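Putative alpha-L-fucosidase (Bacteroides thetaiotaomicron, PDB 3EYP) is a putative glycoside hydrolase of family 29 that probably cleaves alpha-L-fucose residues from glycan substrates. Local coordinates at residues A[158-163]-A[187-192]; A[219-224]-A[242-247]. One frame throughout, in Å; residues are numbered along the deposited sequence.

Starting from the N terminus, the chain lays down the first strands of the parallel barrel sheet and the helices between them before it reaches contact 1. There 158-163, which leads into strand 162-164, meets 187-192, closing a loop of 23 residues that carries helix 175-188 and tying the end of that helix to the starts of two neighbouring strands. The chain then runs through strand 193-195 to contact 2, where 219-224 meets 242-247, just before strand 248-249 pairs with strand 223-224, closing a shorter loop holding helices 226-230 and 236-240. The two loops follow in series and neither nest nor cross. The centres of contacts 1 and 2 lie about 26 Å apart.

Contact 1 of 2, residues A[158-163]-A[187-192]; sequences GKIWET and EKQPDC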
loop_
_atom_site.group_PDB
_atom_site.type_symbol
_atom_site.label_atom_id
_atom_site.label_comp_id
_atom_site.label_asym_id
_atom_site.label_seq_id
_atom_site.Cartn_x
_atom_site.Cartn_y
_atom_site.Cartn_z
ATOM N N GLY A 158 -0.270 16.949 -14.733
ATOM C CA GLY A 158 0.814 17.055 -13.752
ATOM C C GLY A 158 1.528 15.735 -13.468
ATOM O O GLY A 158 1.446 14.828 -14.209
ATOM N N LYS A 159 2.289 15.666 -12.403
ATOM C CA LYS A 159 3.151 14.466 -12.153
ATOM C C LYS A 159 2.257 13.389 -11.595
ATOM O O LYS A 159 1.441 13.647 -10.704
ATOM C CB LYS A 159 4.271 14.720 -11.123
ATOM C CG LYS A 159 5.216 13.507 -11.016
ATOM C CD LYS A 159 6.506 13.793 -10.247
ATOM C CE LYS A 159 7.482 12.681 -10.464
ATOM N NZ LYS A 159 8.777 12.955 -9.876
ATOM N N ILE A 160 2.395 12.202 -12.149
ATOM C CA ILE A 160 1.565 11.059 -11.771
ATOM C C ILE A 160 2.487 9.992 -11.131
ATOM O O ILE A 160 3.485 9.561 -11.741
ATOM C CB ILE A 160 0.803 10.491 -12.997
ATOM C CG1 ILE A 160 -0.081 11.524 -13.742
ATOM C CG2 ILE A 160 -0.089 9.198 -12.599
ATOM C CD1 ILE A 160 -1.242 12.080 -13.002
ATOM N N TRP A 161 2.135 9.581 -9.900
ATOM C CA TRP A 161 2.997 8.686 -9.103
ATOM C C TRP A 161 2.526 7.228 -9.008
ATOM O O TRP A 161 3.264 6.348 -8.560
ATOM C CB TRP A 161 3.174 9.234 -7.689
ATOM C CG TRP A 161 3.832 10.543 -7.571
ATOM C CD1 TRP A 161 3.231 11.772 -7.623
ATOM C CD2 TRP A 161 5.195 10.761 -7.241
ATOM N NE1 TRP A 161 4.165 12.749 -7.382
ATOM C CE2 TRP A 161 5.383 12.149 -7.146
ATOM C CE3 TRP A 161 6.291 9.909 -7.021
ATOM C CZ2 TRP A 161 6.621 12.707 -6.852
ATOM C CZ3 TRP A 161 7.525 10.473 -6.737
ATOM C CH2 TRP A 161 7.680 11.853 -6.659
ATOM N N GLU A 162 1.304 6.995 -9.435
ATOM C CA GLU A 162 0.782 5.615 -9.602
ATOM C C GLU A 162 -0.262 5.531 -10.671
ATOM O O GLU A 162 -1.128 6.399 -10.779
ATOM C CB GLU A 162 0.198 5.070 -8.305
ATOM C CG GLU A 162 -0.067 3.572 -8.323
ATOM C CD GLU A 162 0.180 2.877 -6.985
ATOM O OE1 GLU A 162 0.938 3.448 -6.154
ATOM O OE2 GLU A 162 -0.442 1.781 -6.770
ATOM N N THR A 163 -0.146 4.474 -11.477
ATOM C CA THR A 163 -1.207 4.088 -12.446
ATOM C C THR A 163 -1.659 2.710 -12.051
ATOM O O THR A 163 -0.844 1.829 -11.817
ATOM C CB THR A 163 -0.684 4.094 -13.907
ATOM O OG1 THR A 163 -0.415 5.432 -14.315
ATOM C CG2 THR A 163 -1.671 3.533 -14.881
ATOM N N GLU A 187 7.413 6.512 -20.439
ATOM C CA GLU A 187 7.989 7.664 -21.139
ATOM C C GLU A 187 7.559 8.996 -20.546
ATOM O O GLU A 187 8.361 9.891 -20.270
ATOM C CB GLU A 187 7.688 7.605 -22.636
ATOM C CG GLU A 187 7.955 8.952 -23.310
ATOM C CD GLU A 187 7.733 8.914 -24.793
ATOM O OE1 GLU A 187 6.724 9.498 -25.256
ATOM O OE2 GLU A 187 8.578 8.306 -25.502
ATOM N N LYS A 188 6.279 9.117 -20.274
ATOM C CA LYS A 188 5.753 10.402 -19.874
ATOM C C LYS A 188 5.907 10.664 -18.398
ATOM O O LYS A 188 5.964 11.790 -17.973
ATOM C CB LYS A 188 4.275 10.509 -20.255
ATOM C CG LYS A 188 4.109 10.503 -21.761
ATOM C CD LYS A 188 2.699 10.849 -22.182
ATOM C CE LYS A 188 2.607 11.040 -23.699
ATOM N NZ LYS A 188 2.960 12.464 -24.068
ATOM N N GLN A 189 5.908 9.579 -17.631
ATOM C CA GLN A 189 5.898 9.614 -16.153
ATOM C C GLN A 189 6.919 8.633 -15.548
ATOM O O GLN A 189 6.556 7.574 -14.993
ATOM C CB GLN A 189 4.491 9.263 -15.662
ATOM C CG GLN A 189 3.393 10.286 -16.083
ATOM C CD GLN A 189 3.546 11.637 -15.409
ATOM O OE1 GLN A 189 4.271 11.765 -14.407
ATOM N NE2 GLN A 189 2.792 12.657 -15.899
ATOM N N PRO A 190 8.205 8.967 -15.634
ATOM C CA PRO A 190 9.167 7.929 -15.291
ATOM C C PRO A 190 9.136 7.497 -13.806
ATOM O O PRO A 190 9.619 6.439 -13.457
ATOM C CB PRO A 190 10.517 8.526 -15.724
ATOM C CG PRO A 190 10.264 9.943 -16.106
ATOM C CD PRO A 190 8.808 10.167 -16.238
ATOM N N ASP A 191 8.520 8.283 -12.947
ATOM C CA ASP A 191 8.480 7.928 -11.528
ATOM C C ASP A 191 7.172 7.207 -11.168
ATOM O O ASP A 191 6.907 6.875 -10.004
ATOM C CB ASP A 191 8.642 9.159 -10.653
ATOM C CG ASP A 191 10.103 9.634 -10.562
ATOM O OD1 ASP A 191 11.012 8.993 -11.135
ATOM O OD2 ASP A 191 10.320 10.658 -9.893
ATOM N N CYS A 192 6.385 6.942 -12.192
ATOM C CA CYS A 192 5.058 6.356 -11.983
ATOM C C CYS A 192 5.132 4.848 -11.747
ATOM O O CYS A 192 5.573 4.069 -12.565
ATOM C CB CYS A 192 4.099 6.654 -13.133
ATOM S SG CYS A 192 2.363 6.114 -12.736
#
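Q189, the first residue to leave the helix that ends at K188, starts its side chain toward 158-163 and carries much of this contact. Its CB sits beside I160 O. CG stays next to the backbone N (chi1 -64°) and comes 4.0 Å from I160 CB, and a bend at chi2 (-68°) swings the amide against the backbone, CD lying 3.5 Å from I160 N. At the tip, OE1 accepts from I160 N at 3.0 Å; the bond is nearly straight at the hydrogen (172°), although the donor stands above the carbonyl plane. The other branch, NE2, donates to G158 O at 3.1 Å and also to M154 O of helix 139-155. With both ends of the amide engaged, its rotation is fixed, and three backbone polar groups find a partner in one buried side chain.

Beyond Q189 the chain folds into a type I turn, Q189 to C192, that brings two more side chains across. K159, fully extended, runs its CD over one face of the W161 ring and ends in a salt bridge, NZ meeting D191 OD2 at 2.8 Å from above the carboxylate plane, near the surface. Deeper in, C192 points SG away from its own backbone N; the sulphur lies 3.9 Å from I160 CG2 and 3.3 Å from T163 OG1, a buried hydroxyl that has no hydrogen-bond partner in the model. C192 also rests on V185 of helix 175-188.

From here the chain enters strand 193-195, whose V193 pairs with W161 and T163. The arrangement is the connection from helix to strand in a right-handed beta-alpha-beta unit, at the N-terminal ends of the parallel strands, as in a TIM barrel.

Contact 2 of 2, residues A[219-224]-A[242-247]; sequences PCWATT and GMLDGD
A type I beta turn, M243 to G246, packs against 219-224 and leads straight into the small antiparallel sheet of strands 223-224 and 248-249. T223 grips M243 twice. M243 N donates to T223 O at 2.8 Å, close to straight (163°), and T223 OG1 returns a bond to M243 O at 2.7 Å; its chi1 of 51° puts the hydroxyl in the crowded position between backbone N and carbonyl carbon, aimed at the turn. M243 O also takes the turn's own bond from G246 N at 3.0 Å, so two donors hold this carbonyl. They are likely to offset the closeness of T223 O, a second acceptor 3.1 Å from M243 O.

Several other polar groups are served from outside the pair. W221 O accepts from R207 NH2, and T224 OG1 bonds to G238 O while also touching the M243 methyl. D247 N, though only 3.3 Å from T224 O, meets it at a poor angle and bonds D225 OD1 instead; D247 OD1 accepts from S226 N. G242 suits its place: a CB there would clash with T223 O.

W221 supplies the apolar side. L244 CD1 sits over the six-membered ring, 3.8 Å from its centroid, in a CH-pi contact, and P219 CB covers the opposite face. H391, in the region of the C-terminal F5/8 type C family, meets the indole edge-to-face and accepts from A222 N. An alanine in place of W221 would remove the surface on which L244 and H391 rest, and would probably loosen the turn and the junction with that C-terminal region. On the indole's five-membered side, L244 N lies over the same face as its own methyl, 3.6 Å from W221 CD1.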
loop_
_atom_site.group_PDB
_atom_site.type_symbol
_atom_site.label_atom_id
_atom_site.label_comp_id
_atom_site.label_asym_id
_atom_site.label_seq_id
_atom_site.Cartn_x
_atom_site.Cartn_y
_atom_site.Cartn_z
ATOM N N PRO A 219 4.343 -15.325 6.021
ATOM C CA PRO A 219 5.101 -14.174 5.591
ATOM C C PRO A 219 4.504 -13.554 4.345
ATOM O O PRO A 219 3.641 -14.119 3.688
ATOM C CB PRO A 219 6.461 -14.759 5.232
ATOM C CG PRO A 219 6.095 -16.170 4.765
ATOM C CD PRO A 219 5.016 -16.596 5.682
ATOM N N CYS A 220 5.020 -12.373 4.046
ATOM C CA CYS A 220 4.753 -11.729 2.793
ATOM C C CYS A 220 6.074 -11.219 2.223
ATOM O O CYS A 220 6.579 -10.205 2.653
ATOM C CB CYS A 220 3.749 -10.572 2.997
ATOM S SG CYS A 220 3.325 -9.725 1.445
ATOM N N TRP A 221 6.590 -11.917 1.226
ATOM C CA TRP A 221 7.830 -11.512 0.556
ATOM C C TRP A 221 7.546 -10.510 -0.552
ATOM O O TRP A 221 6.442 -10.495 -1.151
ATOM C CB TRP A 221 8.584 -12.715 -0.021
ATOM C CG TRP A 221 8.709 -13.844 0.929
ATOM C CD1 TRP A 221 7.912 -14.943 0.974
ATOM C CD2 TRP A 221 9.635 -13.974 2.021
ATOM N NE1 TRP A 221 8.297 -15.756 2.005
ATOM C CE2 TRP A 221 9.357 -15.200 2.654
ATOM C CE3 TRP A 221 10.689 -13.200 2.506
ATOM C CZ2 TRP A 221 10.067 -15.645 3.768
ATOM C CZ3 TRP A 221 11.410 -13.662 3.623
ATOM C CH2 TRP A 221 11.100 -14.861 4.224
ATOM N N ALA A 222 8.545 -9.662 -0.819
ATOM C CA ALA A 222 8.389 -8.651 -1.841
ATOM C C ALA A 222 8.527 -9.290 -3.197
ATOM O O ALA A 222 8.129 -8.716 -4.220
ATOM C CB ALA A 222 9.419 -7.538 -1.675
ATOM N N THR A 223 9.226 -10.421 -3.194
ATOM C CA THR A 223 9.427 -11.264 -4.370
ATOM C C THR A 223 8.344 -12.320 -4.528
ATOM O O THR A 223 7.787 -12.858 -3.544
ATOM C CB THR A 223 10.825 -12.013 -4.324
ATOM O OG1 THR A 223 11.008 -12.690 -3.054
ATOM C CG2 THR A 223 11.956 -11.047 -4.553
ATOM N N THR A 224 8.122 -12.661 -5.786
ATOM C CA THR A 224 7.254 -13.762 -6.181
ATOM C C THR A 224 7.524 -14.102 -7.640
ATOM O O THR A 224 8.244 -13.383 -8.325
ATOM C CB THR A 224 5.693 -13.483 -5.937
ATOM O OG1 THR A 224 4.989 -14.734 -5.871
ATOM C CG2 THR A 224 5.035 -12.575 -7.013
ATOM N N GLY A 242 3.799 -14.381 -1.421
ATOM C CA GLY A 242 4.889 -14.224 -2.298
ATOM C C GLY A 242 5.745 -15.478 -2.137
ATOM O O GLY A 242 5.296 -16.462 -1.587
ATOM N N MET A 243 6.943 -15.412 -2.674
ATOM C CA MET A 243 7.909 -16.532 -2.579
ATOM C C MET A 243 9.334 -16.018 -2.330
ATOM O O MET A 243 9.819 -15.095 -3.010
ATOM C CB MET A 243 7.898 -17.383 -3.880
ATOM C CG MET A 243 6.509 -17.801 -4.471
ATOM S SD MET A 243 6.585 -18.466 -6.143
ATOM C CE MET A 243 4.876 -18.132 -6.662
ATOM N N LEU A 244 10.019 -16.624 -1.373
ATOM C CA LEU A 244 11.421 -16.224 -1.088
ATOM C C LEU A 244 12.270 -16.423 -2.326
ATOM O O LEU A 244 13.166 -15.629 -2.657
ATOM C CB LEU A 244 11.995 -17.048 0.067
ATOM C CG LEU A 244 13.401 -16.695 0.541
ATOM C CD1 LEU A 244 13.369 -15.273 1.038
ATOM C CD2 LEU A 244 13.858 -17.706 1.663
ATOM N N ASP A 245 11.960 -17.494 -3.040
ATOM C CA ASP A 245 12.687 -17.887 -4.296
ATOM C C ASP A 245 11.979 -17.363 -5.558
ATOM O O ASP A 245 12.221 -17.809 -6.690
ATOM C CB ASP A 245 12.890 -19.417 -4.404
ATOM C CG ASP A 245 11.586 -20.208 -4.446
ATOM O OD1 ASP A 245 10.508 -19.665 -4.111
ATOM O OD2 ASP A 245 11.631 -21.397 -4.806
ATOM N N GLY A 246 11.085 -16.407 -5.347
ATOM C CA GLY A 246 10.409 -15.734 -6.516
ATOM C C GLY A 246 11.351 -15.123 -7.517
ATOM O O GLY A 246 12.397 -14.561 -7.180
ATOM N N ASP A 247 10.951 -15.216 -8.769
ATOM C CA ASP A 247 11.749 -14.749 -9.909
ATOM C C ASP A 247 11.707 -13.255 -10.207
ATOM O O ASP A 247 12.474 -12.775 -11.036
ATOM C CB ASP A 247 11.504 -15.528 -11.209
ATOM C CG ASP A 247 10.105 -15.325 -11.805
ATOM O OD1 ASP A 247 9.451 -14.316 -11.512
ATOM O OD2 ASP A 247 9.682 -16.205 -12.599
#